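Local coordinates for sortase family protein (Clostridium perfringens, PDB 6IXZ) that probably acts as a membrane-associated cysteine transpeptidase of the sortase C class, linking pilin subunits into covalent pili, at residues K22-E25 with V26-I30; N4-A7 with V8-S12; G89-E92 with G93-L96. One frame throughout, in Å; residues are numbered along the deposited sequence.

Interaction 1 (K22-E25 with V26-I30)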
loop_
_atom_site.group_PDB
_atom_site.type_symbol
_atom_site.label_atom_id
_atom_site.label_comp_id
_atom_site.label_asym_id
_atom_site.label_seq_id
_atom_site.Cartn_x
_atom_site.Cartn_y
_atom_site.Cartn_z
ATOM N N LYS A 22 11.448 8.180 18.375
ATOM C CA LYS A 22 11.076 7.797 19.734
ATOM C C LYS A 22 9.734 7.063 19.827
ATOM O O LYS A 22 8.703 7.549 19.341
ATOM C CB LYS A 22 11.047 9.035 20.635
ATOM C CG LYS A 22 12.400 9.718 20.788
ATOM C CD LYS A 22 13.517 8.735 21.136
ATOM C CE LYS A 22 14.365 8.366 19.921
ATOM N NZ LYS A 22 15.321 7.247 20.175
ATOM N N ASP A 23 9.743 5.944 20.546
ATOM C CA ASP A 23 8.551 5.106 20.720
ATOM C C ASP A 23 7.285 5.965 20.811
ATOM O O ASP A 23 6.319 5.765 20.072
ATOM C CB ASP A 23 8.675 4.233 21.984
ATOM C CG ASP A 23 9.962 3.392 22.015
ATOM O OD1 ASP A 23 10.639 3.249 20.970
ATOM O OD2 ASP A 23 10.288 2.857 23.100
ATOM N N GLU A 24 7.318 6.936 21.713
ATOM C CA GLU A 24 6.199 7.828 21.930
ATOM C C GLU A 24 5.723 8.428 20.615
ATOM O O GLU A 24 4.521 8.556 20.374
ATOM C CB GLU A 24 6.601 8.958 22.886
ATOM C CG GLU A 24 5.436 9.544 23.662
ATOM C CD GLU A 24 5.119 8.756 24.921
ATOM O OE1 GLU A 24 4.845 9.384 25.965
ATOM O OE2 GLU A 24 5.155 7.508 24.873
ATOM N N GLU A 25 6.667 8.885 19.803
ATOM C CA GLU A 25 6.298 9.594 18.591
ATOM C C GLU A 25 5.678 8.639 17.581
ATOM O O GLU A 25 4.701 8.989 16.948
ATOM C CB GLU A 25 7.492 10.338 17.989
ATOM C CG GLU A 25 7.690 11.718 18.600
ATOM C CD GLU A 25 8.036 12.781 17.567
ATOM O OE1 GLU A 25 8.661 12.441 16.536
ATOM O OE2 GLU A 25 7.692 13.962 17.796
ATOM N N VAL A 26 6.224 7.425 17.480
ATOM C CA VAL A 26 5.659 6.387 16.615
ATOM C C VAL A 26 4.232 6.058 17.054
ATOM O O VAL A 26 3.316 6.007 16.222
ATOM C CB VAL A 26 6.493 5.081 16.644
ATOM C CG1 VAL A 26 5.893 4.043 15.698
ATOM C CG2 VAL A 26 7.956 5.356 16.296
ATOM N N ASP A 27 4.057 5.827 18.361
ATOM C CA ASP A 27 2.729 5.590 18.960
ATOM C C ASP A 27 1.749 6.675 18.578
ATOM O O ASP A 27 0.615 6.409 18.193
ATOM C CB ASP A 27 2.814 5.543 20.492
ATOM C CG ASP A 27 3.227 4.177 21.019
ATOM O OD1 ASP A 27 3.520 3.294 20.197
ATOM O OD2 ASP A 27 3.183 3.962 22.252
ATOM N N ASP A 28 2.168 7.921 18.713
ATOM C CA ASP A 28 1.245 9.017 18.463
ATOM C C ASP A 28 0.929 9.167 16.971
ATOM O O ASP A 28 -0.193 9.513 16.604
ATOM C CB ASP A 28 1.744 10.319 19.112
ATOM C CG ASP A 28 1.298 10.443 20.592
ATOM O OD1 ASP A 28 0.080 10.621 20.852
ATOM O OD2 ASP A 28 2.144 10.269 21.496
ATOM N N LEU A 29 1.872 8.789 16.113
ATOM C CA LEU A 29 1.628 8.806 14.671
ATOM C C LEU A 29 0.622 7.707 14.264
ATOM O O LEU A 29 -0.325 7.956 13.540
ATOM C CB LEU A 29 2.940 8.638 13.891
ATOM C CG LEU A 29 2.725 8.575 12.370
ATOM C CD1 LEU A 29 2.048 9.845 11.877
ATOM C CD2 LEU A 29 4.029 8.321 11.615
ATOM N N ILE A 30 0.807 6.509 14.792
ATOM C CA ILE A 30 -0.118 5.402 14.532
ATOM C C ILE A 30 -1.541 5.716 15.022
ATOM O O ILE A 30 -2.539 5.374 14.365
ATOM C CB ILE A 30 0.403 4.128 15.228
ATOM C CG1 ILE A 30 1.756 3.709 14.626
ATOM C CG2 ILE A 30 -0.621 3.001 15.161
ATOM C CD1 ILE A 30 1.663 2.992 13.301
#

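Interaction 2 (N4-A7 with V8-S12)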
loop_
_atom_site.group_PDB
_atom_site.type_symbol
_atom_site.label_atom_id
_atom_site.label_comp_id
_atom_site.label_asym_id
_atom_site.label_seq_id
_atom_site.Cartn_x
_atom_site.Cartn_y
_atom_site.Cartn_z
ATOM N N ASN A 4 17.077 -1.632 -9.581
ATOM C CA ASN A 4 16.390 -0.542 -8.899
ATOM C C ASN A 4 17.200 -0.062 -7.707
ATOM O O ASN A 4 16.763 -0.152 -6.559
ATOM C CB ASN A 4 14.969 -0.956 -8.464
ATOM C CG ASN A 4 14.966 -2.107 -7.472
ATOM O OD1 ASN A 4 15.975 -2.793 -7.301
ATOM N ND2 ASN A 4 13.808 -2.359 -6.853
ATOM N N LYS A 5 18.389 0.447 -8.028
ATOM C CA LYS A 5 19.271 1.147 -7.102
ATOM C C LYS A 5 18.550 2.108 -6.159
ATOM O O LYS A 5 18.851 2.151 -4.969
ATOM C CB LYS A 5 20.309 1.954 -7.902
ATOM C CG LYS A 5 21.349 1.128 -8.648
ATOM C CD LYS A 5 22.412 0.590 -7.710
ATOM C CE LYS A 5 22.393 -0.926 -7.644
ATOM N NZ LYS A 5 23.187 -1.507 -8.761
ATOM N N PHE A 6 17.725 2.983 -6.724
ATOM C CA PHE A 6 17.107 4.062 -5.961
ATOM C C PHE A 6 16.141 3.494 -4.918
ATOM O O PHE A 6 16.114 3.940 -3.763
ATOM C CB PHE A 6 16.356 5.000 -6.905
ATOM C CG PHE A 6 16.160 6.387 -6.352
ATOM C CD1 PHE A 6 16.847 7.471 -6.893
ATOM C CD2 PHE A 6 15.272 6.612 -5.305
ATOM C CE1 PHE A 6 16.654 8.750 -6.401
ATOM C CE2 PHE A 6 15.081 7.891 -4.800
ATOM C CZ PHE A 6 15.780 8.958 -5.342
ATOM N N ALA A 7 15.340 2.516 -5.329
ATOM C CA ALA A 7 14.460 1.825 -4.382
ATOM C C ALA A 7 15.241 1.163 -3.230
ATOM O O ALA A 7 14.968 1.433 -2.060
ATOM C CB ALA A 7 13.559 0.816 -5.098
ATOM N N VAL A 8 16.204 0.307 -3.544
ATOM C CA VAL A 8 16.948 -0.401 -2.480
ATOM C C VAL A 8 17.507 0.608 -1.462
ATOM O O VAL A 8 17.572 0.344 -0.270
ATOM C CB VAL A 8 18.117 -1.241 -3.065
ATOM C CG1 VAL A 8 19.034 -0.362 -3.904
ATOM C CG2 VAL A 8 18.925 -1.919 -1.957
ATOM N N SER A 9 17.954 1.760 -1.941
ATOM C CA SER A 9 18.599 2.724 -1.061
ATOM C C SER A 9 17.516 3.357 -0.201
ATOM O O SER A 9 17.753 3.755 0.955
ATOM C CB SER A 9 19.302 3.804 -1.882
ATOM O OG SER A 9 19.888 4.767 -1.035
ATOM N N THR A 10 16.327 3.434 -0.787
ATOM C CA THR A 10 15.164 3.998 -0.138
ATOM C C THR A 10 14.743 3.143 1.040
ATOM O O THR A 10 14.513 3.652 2.134
ATOM C CB THR A 10 14.017 4.161 -1.132
ATOM O OG1 THR A 10 14.394 5.144 -2.125
ATOM C CG2 THR A 10 12.757 4.653 -0.408
ATOM N N ILE A 11 14.726 1.837 0.861
ATOM C CA ILE A 11 14.324 0.976 1.964
ATOM C C ILE A 11 15.296 1.094 3.124
ATOM O O ILE A 11 14.895 1.104 4.287
ATOM C CB ILE A 11 14.197 -0.487 1.533
ATOM C CG1 ILE A 11 12.966 -0.650 0.617
ATOM C CG2 ILE A 11 14.089 -1.370 2.769
ATOM C CD1 ILE A 11 12.712 -2.063 0.119
ATOM N N SER A 12 16.587 1.150 2.807
ATOM C CA SER A 12 17.636 1.291 3.829
ATOM C C SER A 12 17.486 2.561 4.663
ATOM O O SER A 12 17.488 2.509 5.887
ATOM C CB SER A 12 19.022 1.278 3.171
ATOM O OG SER A 12 20.041 1.352 4.152
#

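Interaction 3 (G89-E92 with G93-L96)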
loop_
_atom_site.group_PDB
_atom_site.type_symbol
_atom_site.label_atom_id
_atom_site.label_comp_id
_atom_site.label_asym_id
_atom_site.label_seq_id
_atom_site.Cartn_x
_atom_site.Cartn_y
_atom_site.Cartn_z
ATOM N N GLY A 89 2.698 3.262 -4.525
ATOM C CA GLY A 89 2.071 4.339 -3.816
ATOM C C GLY A 89 0.717 3.947 -3.264
ATOM O O GLY A 89 -0.076 3.289 -3.942
ATOM N N VAL A 90 0.440 4.406 -2.044
ATOM C CA VAL A 90 -0.897 4.286 -1.449
ATOM C C VAL A 90 -1.873 5.193 -2.213
ATOM O O VAL A 90 -1.621 6.392 -2.358
ATOM C CB VAL A 90 -0.919 4.679 0.051
ATOM C CG1 VAL A 90 -2.326 4.526 0.624
ATOM C CG2 VAL A 90 0.085 3.883 0.871
ATOM N N LEU A 91 -2.991 4.628 -2.662
ATOM C CA LEU A 91 -3.968 5.388 -3.442
ATOM C C LEU A 91 -4.774 6.376 -2.570
ATOM O O LEU A 91 -5.296 6.022 -1.503
ATOM C CB LEU A 91 -4.907 4.413 -4.159
ATOM C CG LEU A 91 -5.986 5.070 -4.986
ATOM C CD1 LEU A 91 -5.367 5.938 -6.071
ATOM C CD2 LEU A 91 -6.952 4.047 -5.550
ATOM N N GLU A 92 -4.883 7.617 -3.042
ATOM C CA GLU A 92 -5.558 8.681 -2.301
ATOM C C GLU A 92 -6.988 8.304 -2.034
ATOM O O GLU A 92 -7.625 7.681 -2.869
ATOM C CB GLU A 92 -5.512 9.998 -3.095
ATOM C CG GLU A 92 -4.122 10.607 -3.179
ATOM C CD GLU A 92 -3.320 10.097 -4.358
ATOM O OE1 GLU A 92 -3.722 9.087 -4.987
ATOM O OE2 GLU A 92 -2.228 10.631 -4.590
ATOM N N GLY A 93 -7.469 8.595 -0.828
ATOM C CA GLY A 93 -8.817 8.199 -0.442
ATOM C C GLY A 93 -8.944 6.737 -0.012
ATOM O O GLY A 93 -10.052 6.266 0.234
ATOM N N THR A 94 -7.828 6.000 0.081
ATOM C CA THR A 94 -7.893 4.635 0.636
ATOM C C THR A 94 -7.187 4.621 1.967
ATOM O O THR A 94 -6.464 5.544 2.284
ATOM C CB THR A 94 -7.333 3.535 -0.321
ATOM O OG1 THR A 94 -5.893 3.575 -0.346
ATOM C CG2 THR A 94 -7.883 3.731 -1.732
ATOM N N SER A 95 -7.451 3.598 2.781
ATOM C CA SER A 95 -6.841 3.473 4.098
ATOM C C SER A 95 -5.320 3.505 4.024
ATOM O O SER A 95 -4.752 3.029 3.057
ATOM C CB SER A 95 -7.301 2.154 4.740
ATOM O OG SER A 95 -8.719 2.135 4.821
ATOM N N LEU A 96 -4.661 4.159 4.977
ATOM C CA LEU A 96 -3.235 3.964 5.144
ATOM C C LEU A 96 -3.012 2.563 5.741
ATOM O O LEU A 96 -3.805 2.087 6.556
ATOM C CB LEU A 96 -2.629 5.024 6.042
ATOM C CG LEU A 96 -2.566 6.455 5.489
ATOM C CD1 LEU A 96 -2.194 7.453 6.567
ATOM C CD2 LEU A 96 -1.595 6.516 4.323
#

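Interaction 1 (K22-E25 with V26-I30)
D23 and D27 meet through their backbones at the start of helix 23-41: D27 N lies 2.8 Å from D23 O, and this N-H...O bond is almost straight (179°). It is one of four successive i to i+4 bonds. K22, at the N-cap position, gives its carbonyl to V26 N, E24 O takes D28 N at 2.9 Å, and E25 O takes L29 N. These backbone bonds form the tight part of the contact. V26 lies over the carbonyls of the first turn: with CG1 anti to the backbone N (chi1 -178°), CG2 falls beside that nitrogen, 3.8 Å from K22 O. Its apolar partner is V21, just before the helix. Further along, L29 and I30 lean on L136, and I30 also meets V98, so this flank of the helix lies against neighbouring loops. The acidic flank is loose and open to solvent. E24 and D28 run side by side, pointing the same way, but only E24 CG and D28 OD2 approach, at 4.0 Å, and the two carboxylate planes are turned 80° apart. Their charged ends stay separate, with E24 OE1 5.3 Å from D28 OD2; E24 OE2 likewise keeps 4.8 Å from D27 OD2. D28 OD2 comes within 3.1 Å of E24 O, but both are acceptors and no hydrogen bond joins them. D28 OD1 has K31 NZ as a long, weak ion-pair partner. Five acidic side chains are spread over the first two turns. Their mutual repulsion is probably eased by water and by the positive end of the helix dipole. The chemistry implies a turn held by its backbone: D23, E24 and E25 suit a helix N-terminus, but the carboxylates hardly bind one another.

Interaction 2 (N4-A7 with V8-S12)
The F6 ring meets the T10 hydroxyl, OG1 coming obliquely to the CD2 side of the ring at 3.6 Å from CD2, with CE2 slightly farther away. F6 and T10 are one turn apart at the start of helix 5-18, the N-terminal helix that packs on the sheet of the sortase beta-barrel fold. The other flat group, the N4 amide, belongs to the N-cap residue but makes no capping bond; its side chain leans on L73 instead. F6 itself is exposed, while A7 and T10 are buried. T10 packs on P74 and Y76 of strand 71-77 and on V60, and I11 continues this face against P74 and Y63. Backbone bonds of the i to i+4 type link the turns: V8 N reaches N4 O at 3.1 Å, nearly straight at 176°, and I11 N reaches A7 O at 3.0 Å. T10 N also makes a weak, bent i to i+3 bond to A7 O. The T10 side chain adds a further grip. Chi1 of -66° sets OG1 beside its own backbone N, turned back along the helix to the preceding turn. F6 O therefore accepts two bonds from one residue: T10 N at 3.0 Å from one face of the carbonyl plane, and T10 OG1 at 2.7 Å from the opposite face, 35° out of that plane.

Interaction 3 (G89-E92 with G93-L96)
L91 O is gripped twice by T94: the hydroxyl OG1 donates to it at 2.8 Å, in the carbonyl plane and on a lone pair, and T94 N donates at 3.0 Å from a tilted position. The backbone bond closes a type II beta turn from L91 to T94, with G93 at its positive-phi corner (phi 80°). T94 chi1 of 75° holds OG1 between its own backbone N and carbonyl carbon, facing L91 O, and CG2 crosses the L91 side chain at about a right angle, 3.9 Å from L91 CB. Before the turn, V90 CG1 lies 3.7 Å from S95 O and makes an apolar touch with L96 CD2 at 4.3 Å. Farther out, strand 103-109 positions the turn: V106 N donates to T94 OG1, and S95 pairs with H104 through backbone and hydroxyl. E92 OE1 is bonded to T79 OG1, and N37 OD1 of helix 23-41 takes L96 N. The L91 side chain is about 11 Å from those of H110 and C172, the predicted active-site residues. Because T94 OG1 both donates to L91 O and accepts from V106 N, one buried hydroxyl ties the turn to the sheet.

How the interactions relate
Interaction 1 is a surface contact, interaction 2 is half sunk against the sheet, and interaction 3 lies nearest the middle of the chain, in the turn that leaves strand 88-90. The first two are opening turns of successive helices, their centres 25 Å apart, and none of the three touches another. They share neighbours all the same: strand 71-77 carries helix 5-18 and pairs with V90, while helix 23-41, which begins in interaction 1, reaches S95 and L96 through residues farther along it. Chemistry follows place: carboxylates spread into solvent in 22-30, whereas in 4-12 and 89-96 a buried threonine hydroxyl doubles a backbone bond to one carbonyl.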